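Local coordinates for protein allantoin racemase (Pseudomonas fluorescens, PDB 5LG5) that racemises allantoin, a 5-substituted hydantoin, and probably interconverts the D and L forms of related 5-monosubstituted hydantoins, at residues A109-T115 and C136-S142; M157-V161 and Q189-R193; E174-L178 and V196-D200; M183-D187 and V199-T203. All blocks are in the same frame, centred on the assembly; numbering follows the deposited sequence.

Contact 1 of 4, residues A109-T115 and C136-S142; sequences AYSVVTT and CASVRAS
C136 opens its strand over a face of the Y110 ring, its CA 3.9 Å from the ring centroid in a CH-pi contact. Its SG adds an oblique sulfur-aromatic contact, 3.7 Å from Y110 CE2. The ring stands there because CG of Y110 lies between the backbone N and the carbonyl carbon (chi1 71°), and its hydroxyl bonds to the carbonyl of L132. A137 comes next as an extra residue, shifting the register by one in the manner of a beta bulge. Its N still reaches Y110 O at 2.6 Å, and its CB rests against A109 CB. At S138 the two short hydroxyls fit side by side: S111 OG donates to S138 OG at 2.7 Å, while S138 OG is also bonded to D171. From here the pairing is regular, V112 N meeting S138 O at 2.9 Å. V139 lies beside V112, its CG2 4.1 Å from V112 CB, branched apolar chains suiting a buried strand. R140 N takes V112 O almost head-on, with 174° at the hydrogen. Its extended side chain leads away from the neighbouring strand to a salt bridge with D171 and a bond to Q163. A141 is small enough for its CB to pass close to T115 O. S142 finishes the pairing by gripping T114 O twice, from N at 2.8 Å and from OG at 3.2 Å. Strands 110-114 and 136-141, joined through helix 120-129, thus form a parallel beta-alpha-beta unit, with 136-141 as an outer strand of a four-stranded sheet in this racemase fold.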
loop_
_atom_site.group_PDB
_atom_site.type_symbol
_atom_site.label_atom_id
_atom_site.label_comp_id
_atom_site.label_asym_id
_atom_site.label_seq_id
_atom_site.Cartn_x
_atom_site.Cartn_y
_atom_site.Cartn_z
ATOM N N ALA E 109 2.878 11.306 -13.794
ATOM C CA ALA E 109 1.542 10.956 -13.327
ATOM C C ALA E 109 0.527 11.224 -14.433
ATOM O O ALA E 109 0.713 12.149 -15.238
ATOM C CB ALA E 109 1.192 11.761 -12.051
ATOM N N TYR E 110 -0.528 10.406 -14.493
ATOM C CA TYR E 110 -1.589 10.606 -15.485
ATOM C C TYR E 110 -2.932 10.796 -14.780
ATOM O O TYR E 110 -3.117 10.350 -13.650
ATOM C CB TYR E 110 -1.662 9.438 -16.489
ATOM C CG TYR E 110 -2.192 8.155 -15.876
ATOM C CD1 TYR E 110 -1.329 7.227 -15.321
ATOM C CD2 TYR E 110 -3.555 7.882 -15.841
ATOM C CE1 TYR E 110 -1.798 6.069 -14.746
ATOM C CE2 TYR E 110 -4.035 6.710 -15.272
ATOM C CZ TYR E 110 -3.143 5.817 -14.730
ATOM O OH TYR E 110 -3.599 4.663 -14.161
ATOM N N SER E 111 -3.867 11.466 -15.446
ATOM C CA SER E 111 -5.238 11.537 -14.947
ATOM C C SER E 111 -6.196 11.043 -16.007
ATOM O O SER E 111 -5.937 11.148 -17.206
ATOM C CB SER E 111 -5.633 12.958 -14.496
ATOM O OG SER E 111 -5.069 13.287 -13.236
ATOM N N VAL E 112 -7.293 10.466 -15.559
ATOM C CA VAL E 112 -8.315 10.009 -16.462
ATOM C C VAL E 112 -9.496 10.956 -16.388
ATOM O O VAL E 112 -9.945 11.303 -15.302
ATOM C CB VAL E 112 -8.764 8.580 -16.088
ATOM C CG1 VAL E 112 -9.828 8.081 -17.063
ATOM C CG2 VAL E 112 -7.549 7.638 -16.050
ATOM N N VAL E 113 -9.990 11.389 -17.537
ATOM C CA VAL E 113 -11.203 12.186 -17.551
ATOM C C VAL E 113 -12.311 11.328 -18.107
ATOM O O VAL E 113 -12.237 10.877 -19.247
ATOM C CB VAL E 113 -11.082 13.465 -18.396
ATOM C CG1 VAL E 113 -12.430 14.166 -18.443
ATOM C CG2 VAL E 113 -9.998 14.385 -17.831
ATOM N N THR E 114 -13.328 11.068 -17.298
ATOM C CA THR E 114 -14.411 10.217 -17.768
ATOM C C THR E 114 -15.685 11.041 -17.897
ATOM O O THR E 114 -15.642 12.282 -17.883
ATOM C CB THR E 114 -14.617 8.957 -16.854
ATOM O OG1 THR E 114 -15.570 8.058 -17.440
ATOM C CG2 THR E 114 -15.069 9.346 -15.455
ATOM N N THR E 115 -16.802 10.330 -18.026
ATOM C CA THR E 115 -18.113 10.912 -18.260
ATOM C C THR E 115 -18.816 11.274 -16.965
ATOM O O THR E 115 -18.777 12.422 -16.515
ATOM C CB THR E 115 -18.982 9.903 -19.008
ATOM O OG1 THR E 115 -18.823 8.608 -18.397
ATOM C CG2 THR E 115 -18.552 9.833 -20.468
ATOM N N CYS E 136 -1.546 7.124 -11.203
ATOM C CA CYS E 136 -2.741 7.886 -11.526
ATOM C C CYS E 136 -2.920 9.057 -10.552
ATOM O O CYS E 136 -3.096 8.858 -9.346
ATOM C CB CYS E 136 -3.978 6.980 -11.526
ATOM S SG CYS E 136 -5.485 7.844 -12.012
ATOM N N ALA E 137 -2.857 10.280 -11.072
ATOM C CA ALA E 137 -3.062 11.465 -10.240
ATOM C C ALA E 137 -4.535 11.633 -9.829
ATOM O O ALA E 137 -4.831 12.128 -8.740
ATOM C CB ALA E 137 -2.557 12.712 -10.952
ATOM N N SER E 138 -5.447 11.224 -10.708
ATOM C CA SER E 138 -6.876 11.313 -10.439
ATOM C C SER E 138 -7.692 10.716 -11.573
ATOM O O SER E 138 -7.220 10.577 -12.707
ATOM C CB SER E 138 -7.302 12.774 -10.221
ATOM O OG SER E 138 -6.982 13.577 -11.344
ATOM N N VAL E 139 -8.923 10.349 -11.247
ATOM C CA VAL E 139 -9.917 10.036 -12.248
ATOM C C VAL E 139 -11.019 11.052 -12.080
ATOM O O VAL E 139 -11.607 11.157 -11.003
ATOM C CB VAL E 139 -10.470 8.616 -12.058
ATOM C CG1 VAL E 139 -11.592 8.312 -13.101
ATOM C CG2 VAL E 139 -9.335 7.618 -12.140
ATOM N N ARG E 140 -11.280 11.825 -13.124
ATOM C CA ARG E 140 -12.240 12.917 -13.028
ATOM C C ARG E 140 -13.374 12.767 -14.017
ATOM O O ARG E 140 -13.171 12.333 -15.155
ATOM C CB ARG E 140 -11.553 14.254 -13.283
ATOM C CG ARG E 140 -10.569 14.650 -12.227
ATOM C CD ARG E 140 -10.097 16.059 -12.482
ATOM N NE ARG E 140 -9.535 16.631 -11.275
ATOM C CZ ARG E 140 -10.155 17.538 -10.538
ATOM N NH1 ARG E 140 -11.342 17.992 -10.917
ATOM N NH2 ARG E 140 -9.573 18.001 -9.442
ATOM N N ALA E 141 -14.560 13.178 -13.592
ATOM C CA ALA E 141 -15.732 13.099 -14.446
ATOM C C ALA E 141 -16.053 14.463 -15.046
ATOM O O ALA E 141 -16.091 15.463 -14.345
ATOM C CB ALA E 141 -16.929 12.573 -13.653
ATOM N N SER E 142 -16.310 14.489 -16.343
ATOM C CA SER E 142 -16.708 15.723 -17.001
ATOM C C SER E 142 -18.124 16.117 -16.574
ATOM O O SER E 142 -18.476 17.293 -16.600
ATOM C CB SER E 142 -16.608 15.560 -18.516
ATOM O OG SER E 142 -17.530 14.594 -18.967
#

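Contact 2 of 4, residues M157-V161 and Q189-R193; sequences MEAIV and QIRQR
M157 leaves its helix with CG anti to the backbone N (chi1 170°) and then bends at both following torsions, a hooked shape that carries SD and CE across to I190 and Q189. R193 answers from the other helix: CG stands anti to the carbonyl carbon, and a turn at chi3 (86°) carries the guanidinium across to the side chains of M157, E158 and V161. SD of M157 meets I190 CG1 at 3.8 Å, and CE reaches Q189 CB at 4.0 Å. Deeper in, I160 CG2 touches I190 CD1 at 3.6 Å, the two isoleucines crossing at about a right angle. V161 CG2 covers one face of the R193 guanidinium, 3.4 Å from NE; M157 CG lies obliquely beside the group, nearest NH1. E158 OE1 comes to its edge in a salt bridge, although these charged atoms lie too close in the model for their exact places to be trusted. The segment axes pass 10.5 Å apart at an angle of -51°, a separation that suits long, flexible residues such as methionine and arginine. Inward, I190 goes on to pack against V198, while M157 also touches L186. If M157 were an alanine, I190 and Q189 would probably face a gap where SD and CE now lie, and the R193 guanidinium would lose its neighbour at CG. Chemically the contact is graded: I160, V161 and I190 fill the inner side, with M157 at its border, while at the exposed rim R193 lays one guanidinium face on valine and probably pairs its charge with E158.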
loop_
_atom_site.group_PDB
_atom_site.type_symbol
_atom_site.label_atom_id
_atom_site.label_comp_id
_atom_site.label_asym_id
_atom_site.label_seq_id
_atom_site.Cartn_x
_atom_site.Cartn_y
_atom_site.Cartn_z
ATOM N N MET E 157 -16.977 18.705 -25.037
ATOM C CA MET E 157 -15.558 18.967 -25.180
ATOM C C MET E 157 -15.074 19.955 -24.112
ATOM O O MET E 157 -14.022 19.766 -23.498
ATOM C CB MET E 157 -15.285 19.475 -26.596
ATOM C CG MET E 157 -13.892 20.014 -26.819
ATOM S SD MET E 157 -12.530 18.863 -26.555
ATOM C CE MET E 157 -12.924 17.618 -27.775
ATOM N N GLU E 158 -15.845 21.014 -23.897
ATOM C CA GLU E 158 -15.498 21.988 -22.876
ATOM C C GLU E 158 -15.468 21.394 -21.464
ATOM O O GLU E 158 -14.559 21.692 -20.684
ATOM C CB GLU E 158 -16.458 23.180 -22.941
ATOM C CG GLU E 158 -15.974 24.407 -22.200
ATOM C CD GLU E 158 -14.566 24.851 -22.579
ATOM O OE1 GLU E 158 -14.198 24.795 -23.773
ATOM O OE2 GLU E 158 -13.823 25.273 -21.665
ATOM N N ALA E 159 -16.450 20.562 -21.134
ATOM C CA ALA E 159 -16.500 19.936 -19.814
ATOM C C ALA E 159 -15.292 19.022 -19.597
ATOM O O ALA E 159 -14.729 18.967 -18.498
ATOM C CB ALA E 159 -17.791 19.160 -19.644
ATOM N N ILE E 160 -14.904 18.312 -20.651
ATOM C CA ILE E 160 -13.749 17.437 -20.599
ATOM C C ILE E 160 -12.491 18.289 -20.414
ATOM O O ILE E 160 -11.680 18.025 -19.520
ATOM C CB ILE E 160 -13.630 16.577 -21.880
ATOM C CG1 ILE E 160 -14.819 15.630 -22.024
ATOM C CG2 ILE E 160 -12.310 15.805 -21.908
ATOM C CD1 ILE E 160 -14.837 14.882 -23.358
ATOM N N VAL E 161 -12.353 19.340 -21.229
ATOM C CA VAL E 161 -11.194 20.233 -21.110
ATOM C C VAL E 161 -11.072 20.821 -19.715
ATOM O O VAL E 161 -9.965 20.851 -19.164
ATOM C CB VAL E 161 -11.180 21.368 -22.203
ATOM C CG1 VAL E 161 -10.139 22.450 -21.903
ATOM C CG2 VAL E 161 -10.973 20.780 -23.602
ATOM N N GLN E 189 -7.569 17.635 -29.860
ATOM C CA GLN E 189 -8.151 18.914 -29.488
ATOM C C GLN E 189 -7.861 19.236 -28.020
ATOM O O GLN E 189 -7.546 20.379 -27.678
ATOM C CB GLN E 189 -9.663 18.905 -29.758
ATOM C CG GLN E 189 -10.040 18.527 -31.186
ATOM C CD GLN E 189 -10.726 17.175 -31.285
ATOM O OE1 GLN E 189 -10.119 16.135 -31.012
ATOM N NE2 GLN E 189 -11.997 17.180 -31.684
ATOM N N ILE E 190 -7.973 18.227 -27.155
ATOM C CA ILE E 190 -7.676 18.386 -25.723
ATOM C C ILE E 190 -6.199 18.692 -25.490
ATOM O O ILE E 190 -5.856 19.521 -24.639
ATOM C CB ILE E 190 -8.105 17.134 -24.919
ATOM C CG1 ILE E 190 -9.604 16.908 -25.087
ATOM C CG2 ILE E 190 -7.765 17.286 -23.442
ATOM C CD1 ILE E 190 -10.049 15.536 -24.684
ATOM N N ARG E 191 -5.328 18.003 -26.232
ATOM C CA ARG E 191 -3.887 18.267 -26.168
ATOM C C ARG E 191 -3.592 19.727 -26.487
ATOM O O ARG E 191 -2.866 20.405 -25.750
ATOM C CB ARG E 191 -3.120 17.388 -27.159
ATOM C CG ARG E 191 -1.614 17.665 -27.177
ATOM C CD ARG E 191 -0.996 17.158 -28.474
ATOM N NE ARG E 191 -1.764 17.675 -29.609
ATOM C CZ ARG E 191 -2.076 16.976 -30.696
ATOM N NH1 ARG E 191 -1.665 15.719 -30.825
ATOM N NH2 ARG E 191 -2.794 17.542 -31.662
ATOM N N GLN E 192 -4.158 20.200 -27.592
ATOM C CA GLN E 192 -3.962 21.577 -28.032
ATOM C C GLN E 192 -4.476 22.554 -26.986
ATOM O O GLN E 192 -3.884 23.604 -26.751
ATOM C CB GLN E 192 -4.648 21.818 -29.379
ATOM C CG GLN E 192 -3.876 21.289 -30.579
ATOM C CD GLN E 192 -2.477 21.892 -30.700
ATOM O OE1 GLN E 192 -1.533 21.456 -30.030
ATOM N NE2 GLN E 192 -2.351 22.930 -31.524
ATOM N N ARG E 193 -5.576 22.175 -26.346
ATOM C CA ARG E 193 -6.240 23.021 -25.369
ATOM C C ARG E 193 -5.563 22.968 -23.985
ATOM O O ARG E 193 -5.707 23.901 -23.198
ATOM C CB ARG E 193 -7.735 22.651 -25.318
ATOM C CG ARG E 193 -8.534 23.180 -26.532
ATOM C CD ARG E 193 -9.965 22.610 -26.644
ATOM N NE ARG E 193 -11.005 23.320 -25.881
ATOM C CZ ARG E 193 -12.299 23.311 -26.209
ATOM N NH1 ARG E 193 -12.687 22.691 -27.318
ATOM N NH2 ARG E 193 -13.196 23.970 -25.483
#

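Contact 3 of 4, residues E174-L178 and V196-D200; sequences EVICL and VPVVD
The D200 carboxylate has L178 CD1 above its plane, 4.1 Å from CG, a methyl laid on one face of the group; its oxygens are bonded to G185 and V202. The puckered P197 ring meets E174 O at CD (3.4 Å) and V175 CG1 at CB, and S218 of the second subunit also packs on it. Proline has no N-H to give, but P197 O accepts from I176 N at 3.0 Å. The pairing then runs in parallel register, V199 N to I176 O at 2.7 Å and L178 N to V199 O at 3.0 Å, all three bonds nearly straight. On one face of the sheet I176 CG1 touches V196 CG2 at 3.7 Å and L178 CD2 meets V198 CG1 at 3.9 Å, turned toward helices 153-171 and 187-194. V175 places CG1 anti to its backbone N (chi1 -179°), which sets that methyl against V199 CG2 at 3.9 Å; both valines and C177 also touch A103 of helix 95-103. Beta-branched residues suit these buried strands, their backbones being restricted toward the extended form. Joined through helix 187-194, strands 175-179 and 198-199 make a parallel beta-alpha-beta unit, 198-199 being outermost in the sheet within the chain. The chemistry is mostly apolar between three backbone bonds, with carboxylates at the two ends; at the subunit interface E174 OE2 bonds to T224 and E174 O accepts from S220, both of the second subunit, while OE1 takes H108 N.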
loop_
_atom_site.group_PDB
_atom_site.type_symbol
_atom_site.label_atom_id
_atom_site.label_comp_id
_atom_site.label_asym_id
_atom_site.label_seq_id
_atom_site.Cartn_x
_atom_site.Cartn_y
_atom_site.Cartn_z
ATOM N N GLU E 174 0.295 14.912 -15.654
ATOM C CA GLU E 174 1.205 15.366 -16.690
ATOM C C GLU E 174 0.739 14.841 -18.025
ATOM O O GLU E 174 1.180 15.292 -19.083
ATOM C CB GLU E 174 2.621 14.903 -16.383
ATOM C CG GLU E 174 3.077 15.389 -15.022
ATOM C CD GLU E 174 4.515 15.080 -14.747
ATOM O OE1 GLU E 174 5.157 14.444 -15.616
ATOM O OE2 GLU E 174 5.007 15.486 -13.665
ATOM N N VAL E 175 -0.163 13.871 -17.956
ATOM C CA VAL E 175 -0.760 13.277 -19.137
ATOM C C VAL E 175 -2.238 13.074 -18.888
ATOM O O VAL E 175 -2.653 12.760 -17.763
ATOM C CB VAL E 175 -0.097 11.916 -19.486
ATOM C CG1 VAL E 175 -0.715 11.317 -20.756
ATOM C CG2 VAL E 175 1.411 12.074 -19.652
ATOM N N ILE E 176 -3.039 13.263 -19.929
ATOM C CA ILE E 176 -4.464 13.026 -19.809
ATOM C C ILE E 176 -4.840 11.777 -20.572
ATOM O O ILE E 176 -4.406 11.589 -21.702
ATOM C CB ILE E 176 -5.285 14.197 -20.361
ATOM C CG1 ILE E 176 -4.923 15.489 -19.618
ATOM C CG2 ILE E 176 -6.751 13.886 -20.242
ATOM C CD1 ILE E 176 -5.335 15.506 -18.143
ATOM N N CYS E 177 -5.616 10.901 -19.937
ATOM C CA CYS E 177 -6.226 9.772 -20.632
ATOM C C CYS E 177 -7.704 10.025 -20.855
ATOM O O CYS E 177 -8.407 10.427 -19.930
ATOM C CB CYS E 177 -6.054 8.464 -19.835
ATOM S SG CYS E 177 -4.347 7.923 -19.607
ATOM N N LEU E 178 -8.168 9.805 -22.079
ATOM C CA LEU E 178 -9.602 9.798 -22.353
ATOM C C LEU E 178 -10.231 8.645 -21.584
ATOM O O LEU E 178 -9.720 7.523 -21.616
ATOM C CB LEU E 178 -9.852 9.631 -23.847
ATOM C CG LEU E 178 -9.211 10.756 -24.666
ATOM C CD1 LEU E 178 -9.624 10.668 -26.131
ATOM C CD2 LEU E 178 -9.569 12.110 -24.081
ATOM N N VAL E 196 -0.535 19.218 -22.758
ATOM C CA VAL E 196 0.064 17.956 -22.291
ATOM C C VAL E 196 -0.309 16.803 -23.237
ATOM O O VAL E 196 -1.273 16.924 -23.993
ATOM C CB VAL E 196 -0.347 17.631 -20.827
ATOM C CG1 VAL E 196 -0.056 18.810 -19.930
ATOM C CG2 VAL E 196 -1.821 17.244 -20.748
ATOM N N PRO E 197 0.465 15.697 -23.226
ATOM C CA PRO E 197 0.065 14.553 -24.063
ATOM C C PRO E 197 -1.295 14.005 -23.648
ATOM O O PRO E 197 -1.577 13.919 -22.458
ATOM C CB PRO E 197 1.143 13.499 -23.773
ATOM C CG PRO E 197 2.313 14.273 -23.216
ATOM C CD PRO E 197 1.699 15.422 -22.466
ATOM N N VAL E 198 -2.129 13.653 -24.620
ATOM C CA VAL E 198 -3.428 13.077 -24.312
ATOM C C VAL E 198 -3.491 11.720 -24.967
ATOM O O VAL E 198 -3.205 11.588 -26.156
ATOM C CB VAL E 198 -4.593 13.951 -24.812
ATOM C CG1 VAL E 198 -5.920 13.332 -24.415
ATOM C CG2 VAL E 198 -4.485 15.348 -24.237
ATOM N N VAL E 199 -3.835 10.701 -24.192
ATOM C CA VAL E 199 -3.846 9.355 -24.733
ATOM C C VAL E 199 -5.276 8.896 -24.987
ATOM O O VAL E 199 -6.140 9.023 -24.131
ATOM C CB VAL E 199 -3.113 8.370 -23.810
ATOM C CG1 VAL E 199 -3.082 6.990 -24.435
ATOM C CG2 VAL E 199 -1.694 8.851 -23.574
ATOM N N ASP E 200 -5.508 8.404 -26.197
ATOM C CA ASP E 200 -6.770 7.802 -26.585
ATOM C C ASP E 200 -6.592 6.300 -26.434
ATOM O O ASP E 200 -5.816 5.689 -27.179
ATOM C CB ASP E 200 -7.093 8.151 -28.051
ATOM C CG ASP E 200 -8.448 7.609 -28.513
ATOM O OD1 ASP E 200 -9.116 6.860 -27.764
ATOM O OD2 ASP E 200 -8.822 7.895 -29.670
#

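Contact 4 of 4, residues M183-D187 and V199-T203; sequences MAGLD and VDGVT
A184 and G185, the middle residues of a type II turn closed by L186 N to M183 O at 3.1 Å, present their backbone to D200, the N-cap of helix 201-214. G185 has a positive phi (92°), where a side chain would collide with the preceding carbonyl, so glycine fits the third position of the turn. Its N donates to D200 OD2 at 2.8 Å. D200 turns CG anti to the backbone N (chi1 -177°), which lets OD1 fold back to V202 N at 3.1 Å, the capping bond. The two N-H groups come from opposite sides of the carboxylate plane, each well out of it. Nearby, A184 CB rests on V202 CG2 at 3.8 Å, its small methyl leaving room for the carboxylate alongside. The D187 side chain crosses that of D200 at about a right angle, and the like-charged D187 OD1 and D200 OD2 stand 3.8 Å apart without bonding. D187 OD2 accepts from a water that also bonds T203 OG1. A leucine in place of D200 is likely to leave both G185 N and V202 N without their acceptor, setting the turn free of the helix start. Two backbone donors, one of them in the first turn of a helix, would offset the negative charge of D200, whereas the neighbouring D187 carboxylate probably works against it; the water that donates to D187 OD2 would partly offset the charge of that second carboxylate.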
loop_
_atom_site.group_PDB
_atom_site.type_symbol
_atom_site.label_atom_id
_atom_site.label_comp_id
_atom_site.label_asym_id
_atom_site.label_seq_id
_atom_site.Cartn_x
_atom_site.Cartn_y
_atom_site.Cartn_z
ATOM N N MET E 183 -15.103 8.753 -26.457
ATOM C CA MET E 183 -14.240 9.928 -26.553
ATOM C C MET E 183 -13.155 9.732 -27.614
ATOM O O MET E 183 -12.345 10.632 -27.856
ATOM C CB MET E 183 -13.596 10.244 -25.206
ATOM C CG MET E 183 -14.544 10.880 -24.196
ATOM S SD MET E 183 -13.642 11.193 -22.671
ATOM C CE MET E 183 -14.980 11.648 -21.554
ATOM N N ALA E 184 -13.130 8.553 -28.231
ATOM C CA ALA E 184 -12.098 8.246 -29.226
ATOM C C ALA E 184 -11.923 9.379 -30.240
ATOM O O ALA E 184 -12.908 9.908 -30.756
ATOM C CB ALA E 184 -12.409 6.934 -29.948
ATOM N N GLY E 185 -10.671 9.789 -30.455
ATOM C CA GLY E 185 -10.315 10.763 -31.475
ATOM C C GLY E 185 -10.283 12.195 -30.992
ATOM O O GLY E 185 -9.887 13.103 -31.723
ATOM N N LEU E 186 -10.625 12.383 -29.724
ATOM C CA LEU E 186 -10.840 13.717 -29.195
ATOM C C LEU E 186 -9.552 14.239 -28.546
ATOM O O LEU E 186 -9.504 15.374 -28.046
ATOM C CB LEU E 186 -12.000 13.690 -28.192
ATOM C CG LEU E 186 -13.333 14.340 -28.578
ATOM C CD1 LEU E 186 -13.672 14.126 -30.053
ATOM C CD2 LEU E 186 -14.458 13.818 -27.696
ATOM N N ASP E 187 -8.511 13.404 -28.573
ATOM C CA ASP E 187 -7.297 13.691 -27.823
ATOM C C ASP E 187 -6.585 14.922 -28.336
ATOM O O ASP E 187 -6.081 15.733 -27.558
ATOM C CB ASP E 187 -6.296 12.542 -27.882
ATOM C CG ASP E 187 -6.383 11.735 -29.158
ATOM O OD1 ASP E 187 -7.491 11.504 -29.712
ATOM O OD2 ASP E 187 -5.292 11.388 -29.662
ATOM N N VAL E 199 -3.835 10.701 -24.192
ATOM C CA VAL E 199 -3.846 9.355 -24.733
ATOM C C VAL E 199 -5.276 8.896 -24.987
ATOM O O VAL E 199 -6.140 9.023 -24.131
ATOM C CB VAL E 199 -3.113 8.370 -23.810
ATOM C CG1 VAL E 199 -3.082 6.990 -24.435
ATOM C CG2 VAL E 199 -1.694 8.851 -23.574
ATOM N N ASP E 200 -5.508 8.404 -26.197
ATOM C CA ASP E 200 -6.770 7.802 -26.585
ATOM C C ASP E 200 -6.592 6.300 -26.434
ATOM O O ASP E 200 -5.816 5.689 -27.179
ATOM C CB ASP E 200 -7.093 8.151 -28.051
ATOM C CG ASP E 200 -8.448 7.609 -28.513
ATOM O OD1 ASP E 200 -9.116 6.860 -27.764
ATOM O OD2 ASP E 200 -8.822 7.895 -29.670
ATOM N N GLY E 201 -7.311 5.717 -25.476
ATOM C CA GLY E 201 -7.204 4.296 -25.189
ATOM C C GLY E 201 -7.482 3.437 -26.403
ATOM O O GLY E 201 -6.928 2.352 -26.558
ATOM N N VAL E 202 -8.360 3.905 -27.275
ATOM C CA VAL E 202 -8.648 3.134 -28.470
ATOM C C VAL E 202 -7.414 2.965 -29.363
ATOM O O VAL E 202 -7.065 1.847 -29.739
ATOM C CB VAL E 202 -9.785 3.759 -29.273
ATOM C CG1 VAL E 202 -9.905 3.071 -30.638
ATOM C CG2 VAL E 202 -11.079 3.651 -28.484
ATOM N N THR E 203 -6.760 4.071 -29.706
ATOM C CA THR E 203 -5.611 4.002 -30.588
ATOM C C THR E 203 -4.410 3.443 -29.865
ATOM O O THR E 203 -3.591 2.751 -30.457
ATOM C CB THR E 203 -5.275 5.357 -31.223
ATOM O OG1 THR E 203 -5.122 6.343 -30.189
ATOM C CG2 THR E 203 -6.388 5.772 -32.189
HETATM O O HOH W 1 -4.501 8.786 -31.105
#

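In the fold
Following the chain, contact 1 closes first: 136-142 returns beside 109-115 after helix 120-129, before any other contact opens. Contact 2 opens at 157-161 on helix 153-171, and contact 3 at 174-178 before contact 2 has closed at 189-193, so the two cross. Contact 4 opens at 183-187, inside the loops of both, crosses contact 2, and finishes on the residues where contact 3 also ends, V199 and D200 belonging to both. Strands 110-114 and 175-179 are neighbours, which makes contacts 1 and 3 the two margins of one parallel sheet. Contact 2 packs helices over that sheet, and contact 4 ties the loop after strand 175-179 to helix 201-214.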